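Local coordinates for protein ribosome-associated factor Y (Coxiella burnetii, PDB 3TQM) that probably binds ribosomes as a short hibernation-promoting factor, associating with 100S dimers of 70S ribosomes and thereby helping to regulate translation, at residues A[8-13]-A[41-46]; A[14-19]-A[69-74]; A[22-27]-A[79-84]; A[33-38]-A[53-58]. One frame throughout, in Å; residues are numbered along the deposited sequence. Where two conformers were deposited one is given.

Interaction 1. Residues A[8-13]-A[41-46]; sequences QGVDIS and FHINKL. With SO4 (sulfate ion), chain E.
The backbone N of Gln-8 donates a nearly straight hydrogen bond to Phe-41 O (2.9 Å, N-H...O 170°), and this bond joins the end of strand 2-8 to strand 36-44. Beyond it the chain leaves the sheet through Gly-9, which has a positive phi. Val-10 then turns back toward the strand with its two methyls spread. Val-10 CG2 lies 3.4 Å from Phe-41 O, the same oxygen that accepts from Gln-8 N. Val-10 CG1 meets Ile-43 CG2 at 3.4 Å. The side chain of Gln-8 runs out past CB of His-42, crossing that side chain obliquely, with CG anti to the backbone N (chi1 -171°). Its OE1 comes within 3.7 Å of His-42 CB, and the amide and imidazole planes are 73° apart. Further on, Ile-12 crosses Phe-41 at about a right angle. Its CD1 touches Phe-41 CD1 at 3.5 Å. The Phe-41 ring is buried beneath the two helices. Ser-13 caps the following helix through Leu-16 N, and its OG donates to sulfate O1 (2.9 Å). The loop opens the left-handed beta-alpha-beta crossover that links the parallel, adjacent strands 2-8 and 36-44 through helix 14-24.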
loop_
_atom_site.group_PDB
_atom_site.type_symbol
_atom_site.label_atom_id
_atom_site.label_comp_id
_atom_site.label_asym_id
_atom_site.label_seq_id
_atom_site.Cartn_x
_atom_site.Cartn_y
_atom_site.Cartn_z
ATOM N N GLN A 8 3.672 -7.191 10.919
ATOM C CA GLN A 8 3.568 -8.582 11.327
ATOM C C GLN A 8 4.954 -9.193 11.492
ATOM O O GLN A 8 5.578 -9.626 10.523
ATOM C CB GLN A 8 2.752 -9.390 10.321
ATOM C CG GLN A 8 2.426 -10.790 10.802
ATOM C CD GLN A 8 2.117 -11.737 9.663
ATOM O OE1 GLN A 8 2.520 -11.508 8.522
ATOM N NE2 GLN A 8 1.399 -12.811 9.968
ATOM N N GLY A 9 5.429 -9.222 12.732
ATOM C CA GLY A 9 6.754 -9.725 13.035
ATOM C C GLY A 9 7.801 -8.659 12.794
ATOM O O GLY A 9 9.002 -8.931 12.829
ATOM N N VAL A 10 7.336 -7.438 12.549
ATOM C CA VAL A 10 8.225 -6.313 12.285
ATOM C C VAL A 10 7.695 -5.012 12.883
ATOM O O VAL A 10 6.492 -4.756 12.883
ATOM C CB VAL A 10 8.455 -6.122 10.777
ATOM C CG1 VAL A 10 9.462 -7.138 10.269
ATOM C CG2 VAL A 10 7.140 -6.238 10.021
ATOM N N ASP A 11 8.608 -4.199 13.401
ATOM C CA ASP A 11 8.260 -2.892 13.930
ATOM C C ASP A 11 8.372 -1.851 12.828
ATOM O O ASP A 11 9.455 -1.610 12.297
ATOM C CB ASP A 11 9.187 -2.514 15.087
ATOM C CG ASP A 11 8.930 -3.335 16.335
ATOM O OD1 ASP A 11 8.191 -4.341 16.249
ATOM O OD2 ASP A 11 9.470 -2.978 17.401
ATOM N N ILE A 12 7.248 -1.236 12.484
ATOM C CA ILE A 12 7.231 -0.176 11.491
ATOM C C ILE A 12 7.924 1.067 12.030
ATOM O O ILE A 12 7.416 1.721 12.942
ATOM C CB ILE A 12 5.789 0.184 11.098
ATOM C CG1 ILE A 12 5.034 -1.072 10.646
ATOM C CG2 ILE A 12 5.787 1.254 10.015
ATOM C CD1 ILE A 12 3.546 -0.860 10.458
ATOM N N SER A 13 9.088 1.385 11.475
ATOM C CA SER A 13 9.819 2.566 11.909
ATOM C C SER A 13 9.020 3.820 11.576
ATOM O O SER A 13 8.195 3.807 10.666
ATOM C CB SER A 13 11.203 2.625 11.253
ATOM O OG SER A 13 11.098 2.883 9.858
ATOM N N PHE A 41 3.007 -4.773 6.761
ATOM C CA PHE A 41 4.424 -5.013 6.514
ATOM C C PHE A 41 4.827 -6.367 7.095
ATOM O O PHE A 41 4.337 -6.773 8.147
ATOM C CB PHE A 41 5.273 -3.920 7.155
ATOM C CG PHE A 41 4.997 -2.539 6.624
ATOM C CD1 PHE A 41 3.954 -1.782 7.131
ATOM C CD2 PHE A 41 5.784 -1.997 5.623
ATOM C CE1 PHE A 41 3.699 -0.515 6.645
ATOM C CE2 PHE A 41 5.536 -0.732 5.133
ATOM C CZ PHE A 41 4.492 0.012 5.644
ATOM N N HIS A 42 5.690 -7.081 6.387
ATOM C CA HIS A 42 6.231 -8.316 6.925
ATOM C C HIS A 42 7.445 -8.776 6.141
ATOM O O HIS A 42 7.614 -8.442 4.972
ATOM C CB HIS A 42 5.164 -9.417 7.001
ATOM C CG HIS A 42 4.374 -9.591 5.742
ATOM N ND1 HIS A 42 3.470 -8.652 5.293
ATOM C CD2 HIS A 42 4.332 -10.610 4.851
ATOM C CE1 HIS A 42 2.916 -9.079 4.172
ATOM N NE2 HIS A 42 3.421 -10.265 3.884
ATOM N N ILE A 43 8.296 -9.538 6.811
ATOM C CA ILE A 43 9.519 -10.044 6.203
ATOM C C ILE A 43 9.554 -11.570 6.229
ATOM O O ILE A 43 9.185 -12.198 7.221
ATOM C CB ILE A 43 10.788 -9.455 6.862
ATOM C CG1 ILE A 43 11.179 -10.231 8.122
ATOM C CG2 ILE A 43 10.597 -7.972 7.160
ATOM C CD1 ILE A 43 12.379 -11.139 7.925
ATOM N N ASN A 44 9.981 -12.158 5.120
ATOM C CA ASN A 44 10.180 -13.596 5.041
ATOM C C ASN A 44 11.613 -13.876 4.608
ATOM O O ASN A 44 11.917 -13.916 3.414
ATOM C CB ASN A 44 9.183 -14.237 4.078
ATOM C CG ASN A 44 9.228 -15.754 4.120
ATOM O OD1 ASN A 44 10.278 -16.351 4.359
ATOM N ND2 ASN A 44 8.085 -16.385 3.882
ATOM N N LYS A 45 12.485 -14.062 5.596
ATOM C CA LYS A 45 13.924 -14.167 5.372
ATOM C C LYS A 45 14.484 -12.864 4.809
ATOM O O LYS A 45 14.551 -11.858 5.515
ATOM C CB LYS A 45 14.261 -15.355 4.464
ATOM C CG LYS A 45 14.018 -16.709 5.114
ATOM C CD LYS A 45 14.378 -17.850 4.179
ATOM C CE LYS A 45 14.216 -19.195 4.872
ATOM N NZ LYS A 45 14.521 -20.333 3.962
ATOM N N LEU A 46 14.879 -12.885 3.540
ATOM C CA LEU A 46 15.435 -11.699 2.890
ATOM C C LEU A 46 14.360 -10.879 2.183
ATOM O O LEU A 46 14.625 -9.775 1.707
ATOM C CB LEU A 46 16.530 -12.090 1.896
ATOM C CG LEU A 46 17.806 -12.702 2.473
ATOM C CD1 LEU A 46 18.695 -13.221 1.356
ATOM C CD2 LEU A 46 18.551 -11.690 3.332
HETATM S S SO4 E . 14.177 0.701 9.051
HETATM O O1 SO4 E . 12.959 1.210 8.427
HETATM O O2 SO4 E . 15.157 1.777 9.188
HETATM O O3 SO4 E . 13.849 0.174 10.372
HETATM O O4 SO4 E . 14.741 -0.364 8.229
#

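Interaction 2. Residues A[14-19]-A[69-74]; sequences PALREL and DMYKTV. With SO4 (sulfate ion), chain E.
Leu-16 reaches under the ring of Tyr-71 and sets its CD1 methyl almost on the ring normal. The methyl is 3.8 Å from the centroid and 6° off the normal, a CH-pi contact over one face. CG of Leu-16 is anti to the backbone N (chi1 180°), which carries the branch across to the other helix. The second methyl, CD2, meets CG of the selenomethionine Met-70 at 3.5 Å, where the two side chains cross at about a right angle. Leu-19 comes to the edge of the same ring, with its CG 4.0 Å from Tyr-71 CD1. Leu-19 and Val-74 slide past each other in opposite directions, and Leu-19 CD1 lies 3.9 Å from Val-74 CG1. The phenol end of Tyr-71 lies over the first turn of the facing helix. Its OH is 3.2 Å from Ala-15 CB and makes a weak hydrogen bond to sulfate O1. Asp-69 caps the second helix, its OD1 accepting from Tyr-71 N at 3.2 Å from above the carboxylate plane. The helix segments run nearly parallel, 11° apart with axes 10.7 Å apart. Leu-16, Met-70 and Val-74 also rest on Phe-41 of strand 36-44, so the pair lies side by side against one sheet face.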
loop_
_atom_site.group_PDB
_atom_site.type_symbol
_atom_site.label_atom_id
_atom_site.label_comp_id
_atom_site.label_asym_id
_atom_site.label_seq_id
_atom_site.Cartn_x
_atom_site.Cartn_y
_atom_site.Cartn_z
ATOM N N PRO A 14 9.256 4.907 12.327
ATOM C CA PRO A 14 8.585 6.188 12.083
ATOM C C PRO A 14 8.843 6.698 10.671
ATOM O O PRO A 14 7.924 7.177 10.009
ATOM C CB PRO A 14 9.247 7.129 13.094
ATOM C CG PRO A 14 9.728 6.239 14.179
ATOM C CD PRO A 14 10.147 4.968 13.499
ATOM N N ALA A 15 10.090 6.596 10.221
ATOM C CA ALA A 15 10.461 7.069 8.894
ATOM C C ALA A 15 9.716 6.303 7.807
ATOM O O ALA A 15 9.236 6.892 6.839
ATOM C CB ALA A 15 11.959 6.959 8.691
ATOM N N LEU A 16 9.622 4.987 7.966
ATOM C CA LEU A 16 8.927 4.159 6.990
ATOM C C LEU A 16 7.432 4.446 7.040
ATOM O O LEU A 16 6.734 4.344 6.032
ATOM C CB LEU A 16 9.192 2.674 7.252
ATOM C CG LEU A 16 8.511 1.685 6.305
ATOM C CD1 LEU A 16 9.031 1.854 4.887
ATOM C CD2 LEU A 16 8.726 0.262 6.791
ATOM N N ARG A 17 6.951 4.810 8.222
ATOM C CA ARG A 17 5.548 5.130 8.408
ATOM C C ARG A 17 5.195 6.433 7.706
ATOM O O ARG A 17 4.160 6.535 7.047
ATOM C CB ARG A 17 5.225 5.237 9.894
ATOM C CG ARG A 17 3.755 5.453 10.165
ATOM C CD ARG A 17 3.435 5.261 11.627
ATOM N NE ARG A 17 1.995 5.184 11.824
ATOM C CZ ARG A 17 1.293 4.060 11.736
ATOM N NH1 ARG A 17 1.901 2.914 11.461
ATOM N NH2 ARG A 17 -0.020 4.077 11.925
ATOM N N GLU A 18 6.059 7.430 7.858
ATOM C CA GLU A 18 5.854 8.722 7.219
ATOM C C GLU A 18 5.964 8.594 5.706
ATOM O O GLU A 18 5.125 9.111 4.967
ATOM C CB GLU A 18 6.862 9.749 7.730
ATOM C CG GLU A 18 6.779 11.090 7.024
ATOM C CD GLU A 18 7.760 12.103 7.576
ATOM O OE1 GLU A 18 8.857 11.693 8.012
ATOM O OE2 GLU A 18 7.431 13.307 7.580
ATOM N N LEU A 19 7.003 7.899 5.256
ATOM C CA LEU A 19 7.228 7.674 3.832
ATOM C C LEU A 19 6.012 7.039 3.161
ATOM O O LEU A 19 5.587 7.468 2.087
ATOM C CB LEU A 19 8.457 6.788 3.627
ATOM C CG LEU A 19 8.922 6.509 2.192
ATOM C CD1 LEU A 19 8.160 5.352 1.546
ATOM C CD2 LEU A 19 8.835 7.768 1.338
ATOM N N ASP A 69 14.424 -4.580 0.171
ATOM C CA ASP A 69 14.383 -3.333 0.921
ATOM C C ASP A 69 12.947 -2.862 1.106
ATOM O O ASP A 69 12.216 -2.677 0.134
ATOM C CB ASP A 69 15.217 -2.262 0.212
ATOM C CG ASP A 69 15.208 -0.935 0.940
ATOM O OD1 ASP A 69 14.715 -0.881 2.086
ATOM O OD2 ASP A 69 15.703 0.058 0.370
HETATM N N MSE A 70 12.554 -2.664 2.360
HETATM C CA MSE A 70 11.177 -2.320 2.686
HETATM C C MSE A 70 10.733 -1.013 2.036
HETATM O O MSE A 70 9.598 -0.893 1.574
HETATM C CB MSE A 70 10.985 -2.240 4.201
HETATM C CG MSE A 70 9.533 -2.310 4.620
HETATM SE SE MSE A 70 8.752 -4.084 4.384
HETATM C CE MSE A 70 9.491 -4.947 5.967
ATOM N N TYR A 71 11.630 -0.033 2.009
ATOM C CA TYR A 71 11.328 1.250 1.386
ATOM C C TYR A 71 11.099 1.077 -0.113
ATOM O O TYR A 71 10.177 1.665 -0.681
ATOM C CB TYR A 71 12.453 2.252 1.640
ATOM C CG TYR A 71 12.485 2.801 3.050
ATOM C CD1 TYR A 71 11.904 4.028 3.351
ATOM C CD2 TYR A 71 13.097 2.095 4.079
ATOM C CE1 TYR A 71 11.935 4.537 4.637
ATOM C CE2 TYR A 71 13.128 2.597 5.367
ATOM C CZ TYR A 71 12.546 3.818 5.639
ATOM O OH TYR A 71 12.576 4.317 6.922
ATOM N N LYS A 72 11.939 0.266 -0.745
ATOM C CA LYS A 72 11.808 -0.016 -2.166
ATOM C C LYS A 72 10.511 -0.775 -2.446
ATOM O O LYS A 72 9.866 -0.564 -3.473
ATOM C CB LYS A 72 13.006 -0.825 -2.663
ATOM C CG LYS A 72 13.111 -0.900 -4.176
ATOM C CD LYS A 72 14.247 -1.811 -4.611
ATOM C CE LYS A 72 14.495 -1.698 -6.107
ATOM N NZ LYS A 72 13.245 -1.902 -6.891
ATOM N N THR A 73 10.133 -1.654 -1.522
ATOM C CA THR A 73 8.910 -2.439 -1.661
ATOM C C THR A 73 7.675 -1.546 -1.676
ATOM O O THR A 73 6.777 -1.728 -2.497
ATOM C CB THR A 73 8.763 -3.470 -0.527
ATOM O OG1 THR A 73 9.918 -4.316 -0.493
ATOM C CG2 THR A 73 7.520 -4.318 -0.747
ATOM N N VAL A 74 7.632 -0.586 -0.756
ATOM C CA VAL A 74 6.529 0.367 -0.696
ATOM C C VAL A 74 6.352 1.038 -2.047
ATOM O O VAL A 74 5.243 1.114 -2.579
ATOM C CB VAL A 74 6.768 1.446 0.372
ATOM C CG1 VAL A 74 5.793 2.600 0.190
ATOM C CG2 VAL A 74 6.645 0.848 1.769
HETATM S S SO4 E . 14.177 0.701 9.051
HETATM O O1 SO4 E . 12.959 1.210 8.427
HETATM O O2 SO4 E . 15.157 1.777 9.188
HETATM O O3 SO4 E . 13.849 0.174 10.372
HETATM O O4 SO4 E . 14.741 -0.364 8.229
#

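Interaction 3. Residues A[22-27]-A[79-84]; sequences KKLHRI and HKLETQ
Leu-81 and Glu-82 are the two residues of helix segment 79-84 that carry this contact, and Ile-27 meets both. Leu-81 comes first and points toward segment 22-27. Its CB is touched by Ile-27 CD1 at 3.3 Å, and the two side chains cross at about a right angle. Ile-27 reaches this far because its chain is stretched out, with CG1 anti to the backbone N (chi1 -161°) and CD1 continuing away (chi2 176°). Leu-81 CD1 lies 3.7 Å from the same Ile-27 CD1. It also meets Leu-24 CD2 at 4.1 Å, so one methyl touches both side chains. Leu-81 packs in addition on Ile-61 and Ala-63 of strand 59-65.

Glu-82 follows. Its aliphatic part slides past Ile-27 in the opposite direction, with Glu-82 CG 3.5 Å from Ile-27 CG1. Its carboxylate then passes the Ile-27 backbone, and OE2 lies 3.9 Å from Ile-27 CA. There OE2 accepts a hydrogen bond from Gln-28 N, which ties the polar end to the chain just beyond Ile-27.

The chain at 24-27 is a type I beta turn, with Ile-27 N bonded to Leu-24 O. The turn brings Ile-27 round to the long helix. Leu-24 also touches Ile-39 of the sheet. The contact joins helix 14-24 and its turn to helix 70-89, in a two-layer alpha/beta fold with both helices on one sheet face.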
loop_
_atom_site.group_PDB
_atom_site.type_symbol
_atom_site.label_atom_id
_atom_site.label_comp_id
_atom_site.label_asym_id
_atom_site.label_seq_id
_atom_site.Cartn_x
_atom_site.Cartn_y
_atom_site.Cartn_z
ATOM N N LYS A 22 2.907 9.594 2.970
ATOM C CA LYS A 22 2.974 10.650 1.969
ATOM C C LYS A 22 2.829 10.115 0.547
ATOM O O LYS A 22 2.321 10.809 -0.333
ATOM C CB LYS A 22 4.267 11.459 2.105
ATOM C CG LYS A 22 5.484 10.804 1.493
ATOM C CD LYS A 22 6.615 11.806 1.349
ATOM C CE LYS A 22 7.787 11.206 0.589
ATOM N NZ LYS A 22 8.848 12.213 0.311
ATOM N N LYS A 23 3.267 8.880 0.324
ATOM C CA LYS A 23 3.131 8.265 -0.993
ATOM C C LYS A 23 1.686 7.866 -1.286
ATOM O O LYS A 23 1.232 7.947 -2.425
ATOM C CB LYS A 23 4.058 7.060 -1.138
ATOM C CG LYS A 23 5.440 7.414 -1.639
ATOM C CD LYS A 23 6.261 6.163 -1.898
ATOM C CE LYS A 23 7.642 6.513 -2.422
ATOM N NZ LYS A 23 8.609 5.405 -2.172
ATOM N N LEU A 24 0.971 7.430 -0.256
ATOM C CA LEU A 24 -0.431 7.071 -0.407
ATOM C C LEU A 24 -1.264 8.311 -0.679
ATOM O O LEU A 24 -2.248 8.262 -1.413
ATOM C CB LEU A 24 -0.942 6.357 0.842
ATOM C CG LEU A 24 -0.568 4.884 0.982
ATOM C CD1 LEU A 24 -0.966 4.376 2.351
ATOM C CD2 LEU A 24 -1.236 4.070 -0.110
ATOM N N HIS A 25 -0.863 9.425 -0.079
ATOM C CA HIS A 25 -1.565 10.688 -0.271
ATOM C C HIS A 25 -1.292 11.277 -1.653
ATOM O O HIS A 25 -1.875 12.294 -2.030
ATOM C CB HIS A 25 -1.180 11.688 0.822
ATOM C CG HIS A 25 -1.688 11.319 2.181
ATOM N ND1 HIS A 25 -2.967 10.852 2.395
ATOM C CD2 HIS A 25 -1.089 11.345 3.396
ATOM C CE1 HIS A 25 -3.136 10.610 3.682
ATOM N NE2 HIS A 25 -2.012 10.900 4.312
ATOM N N ARG A 26 -0.407 10.625 -2.403
ATOM C CA ARG A 26 -0.055 11.062 -3.750
ATOM C C ARG A 26 -0.664 10.154 -4.810
ATOM O O ARG A 26 -0.629 10.467 -6.000
ATOM C CB ARG A 26 1.464 11.069 -3.930
ATOM C CG ARG A 26 2.193 12.196 -3.226
ATOM C CD ARG A 26 3.689 12.065 -3.460
ATOM N NE ARG A 26 4.446 13.146 -2.838
ATOM C CZ ARG A 26 5.711 13.033 -2.445
ATOM N NH1 ARG A 26 6.355 11.881 -2.601
ATOM N NH2 ARG A 26 6.330 14.065 -1.888
ATOM N N ILE A 27 -1.217 9.026 -4.378
ATOM C CA ILE A 27 -1.682 8.002 -5.309
ATOM C C ILE A 27 -2.896 8.441 -6.132
ATOM O O ILE A 27 -3.748 9.194 -5.663
ATOM C CB ILE A 27 -1.997 6.680 -4.586
ATOM C CG1 ILE A 27 -2.020 5.524 -5.584
ATOM C CG2 ILE A 27 -3.316 6.773 -3.840
ATOM C CD1 ILE A 27 -2.228 4.185 -4.936
ATOM N N HIS A 79 2.936 1.448 -7.391
ATOM C CA HIS A 79 2.742 1.262 -8.829
ATOM C C HIS A 79 1.665 0.223 -9.107
ATOM O O HIS A 79 0.854 0.387 -10.015
ATOM C CB HIS A 79 4.046 0.849 -9.514
ATOM C CG HIS A 79 5.105 1.907 -9.493
ATOM N ND1 HIS A 79 5.028 3.052 -10.255
ATOM C CD2 HIS A 79 6.271 1.986 -8.809
ATOM C CE1 HIS A 79 6.098 3.795 -10.037
ATOM N NE2 HIS A 79 6.869 3.171 -9.165
ATOM N N LYS A 80 1.666 -0.852 -8.328
ATOM C CA LYS A 80 0.644 -1.882 -8.462
ATOM C C LYS A 80 -0.731 -1.330 -8.092
ATOM O O LYS A 80 -1.732 -1.659 -8.732
ATOM C CB LYS A 80 0.980 -3.100 -7.598
ATOM C CG LYS A 80 2.151 -3.918 -8.120
ATOM C CD LYS A 80 2.283 -5.246 -7.386
ATOM C CE LYS A 80 3.290 -6.151 -8.079
ATOM N NZ LYS A 80 3.366 -7.499 -7.452
ATOM N N LEU A 81 -0.777 -0.493 -7.059
ATOM C CA LEU A 81 -2.023 0.143 -6.655
ATOM C C LEU A 81 -2.553 1.065 -7.749
ATOM O O LEU A 81 -3.725 0.991 -8.118
ATOM C CB LEU A 81 -1.842 0.927 -5.354
ATOM C CG LEU A 81 -1.753 0.141 -4.049
ATOM C CD1 LEU A 81 -1.812 1.091 -2.863
ATOM C CD2 LEU A 81 -2.873 -0.884 -3.964
ATOM N N GLU A 82 -1.688 1.933 -8.264
ATOM C CA GLU A 82 -2.082 2.866 -9.313
ATOM C C GLU A 82 -2.621 2.126 -10.528
ATOM O O GLU A 82 -3.628 2.525 -11.111
ATOM C CB GLU A 82 -0.911 3.767 -9.709
ATOM C CG GLU A 82 -0.453 4.692 -8.598
ATOM C CD GLU A 82 0.133 5.989 -9.123
ATOM O OE1 GLU A 82 1.189 5.944 -9.786
ATOM O OE2 GLU A 82 -0.473 7.056 -8.877
ATOM N N THR A 83 -1.944 1.048 -10.905
ATOM C CA THR A 83 -2.424 0.193 -11.979
ATOM C C THR A 83 -3.849 -0.269 -11.689
ATOM O O THR A 83 -4.736 -0.136 -12.530
ATOM C CB THR A 83 -1.524 -1.048 -12.165
ATOM O OG1 THR A 83 -0.204 -0.635 -12.538
ATOM C CG2 THR A 83 -2.088 -1.958 -13.247
ATOM N N GLN A 84 -4.062 -0.803 -10.491
ATOM C CA GLN A 84 -5.366 -1.342 -10.111
ATOM C C GLN A 84 -6.436 -0.256 -10.012
ATOM O O GLN A 84 -7.610 -0.500 -10.303
ATOM C CB GLN A 84 -5.269 -2.121 -8.798
ATOM C CG GLN A 84 -4.496 -3.425 -8.920
ATOM C CD GLN A 84 -5.019 -4.302 -10.042
ATOM O OE1 GLN A 84 -4.252 -4.787 -10.874
ATOM N NE2 GLN A 84 -6.332 -4.510 -10.071
#

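Interaction 4. Residues A[33-38]-A[53-58]; sequences EISNIH and NVKLPG
Backbone hydrogen bonds hold Ser-35 to His-38 against Asn-53 to Lys-55. His-38 and Asn-53 form an antiparallel hydrogen-bonded pair. His-38 N donates to Asn-53 O at 3.0 Å, and Asn-53 N returns a bond to His-38 O at 2.9 Å. In both bonds the donor is tilted 20° or more from the carbonyl plane. Lys-55 N donates to Asn-36 O (2.8 Å), and Ser-35 N donates to Lys-55 O (2.9 Å) in a nearly straight bond. Between the bonded pairs, CA-H...O contacts run from Val-54 CA to Asn-36 O and from Ile-37 CA to Asn-53 O. The strand segments are antiparallel, 171° apart, and belong to the beta hairpin of strands 36-44 and 47-56, the central pair of the four-stranded sheet.

Apolar contacts lie on the face of Ile-37 and Val-54, the side covered by the helices. Ile-37 and Val-54 are a non-hydrogen-bonded pair and lie side by side, pointing the same way, with Ile-37 CG1 4.0 Å from Val-54 CG2. Val-54 CG1, anti to the backbone N (chi1 171°), meets Ile-34 CG2 at 3.7 Å. Ile-34 CG1 meets Leu-56 CD2 at 3.5 Å, and Leu-56 also touches Leu-85 and Tyr-88 of helix 70-89.

Polar side chains occupy the face of His-38, Asn-53 and Lys-55, and several have partners on the outer strands. His-38 NE2 bonds to Thr-6 OG1, and Asn-53 ND2 to Asn-62 OD1. Lys-55 NZ bonds to Ser-59 O and only weakly to Leu-56 O. At the open end of the hairpin, Pro-57 CD lies 3.0 Å from Glu-33 O.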
loop_
_atom_site.group_PDB
_atom_site.type_symbol
_atom_site.label_atom_id
_atom_site.label_comp_id
_atom_site.label_asym_id
_atom_site.label_seq_id
_atom_site.Cartn_x
_atom_site.Cartn_y
_atom_site.Cartn_z
ATOM N N GLU A 33 -11.801 8.626 -3.693
ATOM C CA GLU A 33 -12.910 7.687 -3.607
ATOM C C GLU A 33 -12.573 6.550 -2.654
ATOM O O GLU A 33 -13.423 5.720 -2.332
ATOM C CB GLU A 33 -13.260 7.147 -4.989
ATOM C CG GLU A 33 -13.619 8.239 -5.976
ATOM C CD GLU A 33 -14.043 7.690 -7.317
ATOM O OE1 GLU A 33 -14.525 6.538 -7.365
ATOM O OE2 GLU A 33 -13.890 8.410 -8.324
ATOM N N ILE A 34 -11.323 6.527 -2.203
ATOM C CA ILE A 34 -10.861 5.529 -1.248
ATOM C C ILE A 34 -11.312 5.870 0.168
ATOM O O ILE A 34 -11.121 6.993 0.636
ATOM C CB ILE A 34 -9.331 5.432 -1.251
ATOM C CG1 ILE A 34 -8.825 4.996 -2.625
ATOM C CG2 ILE A 34 -8.859 4.471 -0.178
ATOM C CD1 ILE A 34 -7.312 4.948 -2.727
ATOM N N SER A 35 -11.903 4.896 0.850
ATOM C CA SER A 35 -12.362 5.092 2.218
ATOM C C SER A 35 -11.357 4.542 3.225
ATOM O O SER A 35 -10.953 5.245 4.152
ATOM C CB SER A 35 -13.721 4.425 2.425
ATOM O OG SER A 35 -13.641 3.029 2.233
ATOM N N ASN A 36 -10.959 3.287 3.039
ATOM C CA ASN A 36 -10.023 2.628 3.946
ATOM C C ASN A 36 -8.833 1.977 3.248
ATOM O O ASN A 36 -8.984 1.292 2.235
ATOM C CB ASN A 36 -10.736 1.563 4.782
ATOM C CG ASN A 36 -11.712 2.154 5.772
ATOM O OD1 ASN A 36 -11.317 2.675 6.817
ATOM N ND2 ASN A 36 -13.002 2.060 5.462
ATOM N N ILE A 37 -7.651 2.183 3.812
ATOM C CA ILE A 37 -6.458 1.489 3.358
ATOM C C ILE A 37 -5.811 0.794 4.542
ATOM O O ILE A 37 -5.429 1.445 5.514
ATOM C CB ILE A 37 -5.430 2.452 2.760
ATOM C CG1 ILE A 37 -6.029 3.207 1.575
ATOM C CG2 ILE A 37 -4.180 1.692 2.340
ATOM C CD1 ILE A 37 -4.996 3.939 0.751
ATOM N N HIS A 38 -5.696 -0.527 4.468
ATOM C CA HIS A 38 -4.995 -1.269 5.504
ATOM C C HIS A 38 -3.720 -1.876 4.932
ATOM O O HIS A 38 -3.767 -2.706 4.023
ATOM C CB HIS A 38 -5.888 -2.347 6.120
ATOM C CG HIS A 38 -5.345 -2.920 7.393
ATOM N ND1 HIS A 38 -6.107 -3.683 8.251
ATOM C CD2 HIS A 38 -4.114 -2.841 7.953
ATOM C CE1 HIS A 38 -5.371 -4.049 9.284
ATOM N NE2 HIS A 38 -4.156 -3.552 9.129
ATOM N N ASN A 53 -4.665 -3.498 1.373
ATOM C CA ASN A 53 -6.084 -3.712 1.106
ATOM C C ASN A 53 -6.805 -2.367 1.028
ATOM O O ASN A 53 -6.923 -1.655 2.024
ATOM C CB ASN A 53 -6.704 -4.600 2.192
ATOM C CG ASN A 53 -8.212 -4.731 2.059
ATOM O OD1 ASN A 53 -8.965 -3.981 2.678
ATOM N ND2 ASN A 53 -8.659 -5.693 1.259
ATOM N N VAL A 54 -7.274 -2.015 -0.165
ATOM C CA VAL A 54 -7.890 -0.711 -0.399
ATOM C C VAL A 54 -9.383 -0.812 -0.703
ATOM O O VAL A 54 -9.805 -1.587 -1.560
ATOM C CB VAL A 54 -7.198 0.034 -1.554
ATOM C CG1 VAL A 54 -7.978 1.286 -1.925
ATOM C CG2 VAL A 54 -5.765 0.377 -1.170
ATOM N N LYS A 55 -10.175 -0.013 0.003
ATOM C CA LYS A 55 -11.623 -0.065 -0.128
ATOM C C LYS A 55 -12.182 1.141 -0.880
ATOM O O LYS A 55 -12.031 2.285 -0.452
ATOM C CB LYS A 55 -12.275 -0.194 1.250
ATOM C CG LYS A 55 -13.794 -0.269 1.222
ATOM C CD LYS A 55 -14.287 -1.359 0.281
ATOM C CE LYS A 55 -15.806 -1.445 0.295
ATOM N NZ LYS A 55 -16.330 -2.219 -0.861
ATOM N N LEU A 56 -12.817 0.864 -2.014
ATOM C CA LEU A 56 -13.492 1.878 -2.807
ATOM C C LEU A 56 -14.982 1.576 -2.765
ATOM O O LEU A 56 -15.384 0.496 -2.330
ATOM C CB LEU A 56 -13.000 1.838 -4.254
ATOM C CG LEU A 56 -11.507 2.050 -4.495
ATOM C CD1 LEU A 56 -11.033 1.175 -5.643
ATOM C CD2 LEU A 56 -11.180 3.518 -4.755
ATOM N N PRO A 57 -15.814 2.530 -3.207
ATOM C CA PRO A 57 -17.255 2.263 -3.247
ATOM C C PRO A 57 -17.586 1.161 -4.253
ATOM O O PRO A 57 -17.424 1.355 -5.460
ATOM C CB PRO A 57 -17.848 3.602 -3.707
ATOM C CG PRO A 57 -16.811 4.624 -3.342
ATOM C CD PRO A 57 -15.501 3.926 -3.562
ATOM N N GLY A 58 -18.032 0.011 -3.755
ATOM C CA GLY A 58 -18.468 -1.074 -4.616
ATOM C C GLY A 58 -17.443 -2.160 -4.881
ATOM O O GLY A 58 -17.787 -3.221 -5.395
#

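Overall arrangement
The four contacts span one small alpha/beta domain. Interactions 1 and 4 lie on strand 36-44, at opposite ends, with centres about 23 Å apart. Interactions 2 and 3 both join helix 14-24 to helix 70-89, with centres about 14 Å apart. Interaction 1 touches interaction 2 where Ile-43 meets Met-70, and both reach the same sulfate. Interaction 3 touches interaction 4 where Leu-24 meets Ile-37. Along the chain interaction 4 is nested inside the loops closed by interactions 2 and 3, while interactions 1 and 2 alternate. The helix pair and the sheet are thus joined near both ends, as one compact ribosome-associated domain.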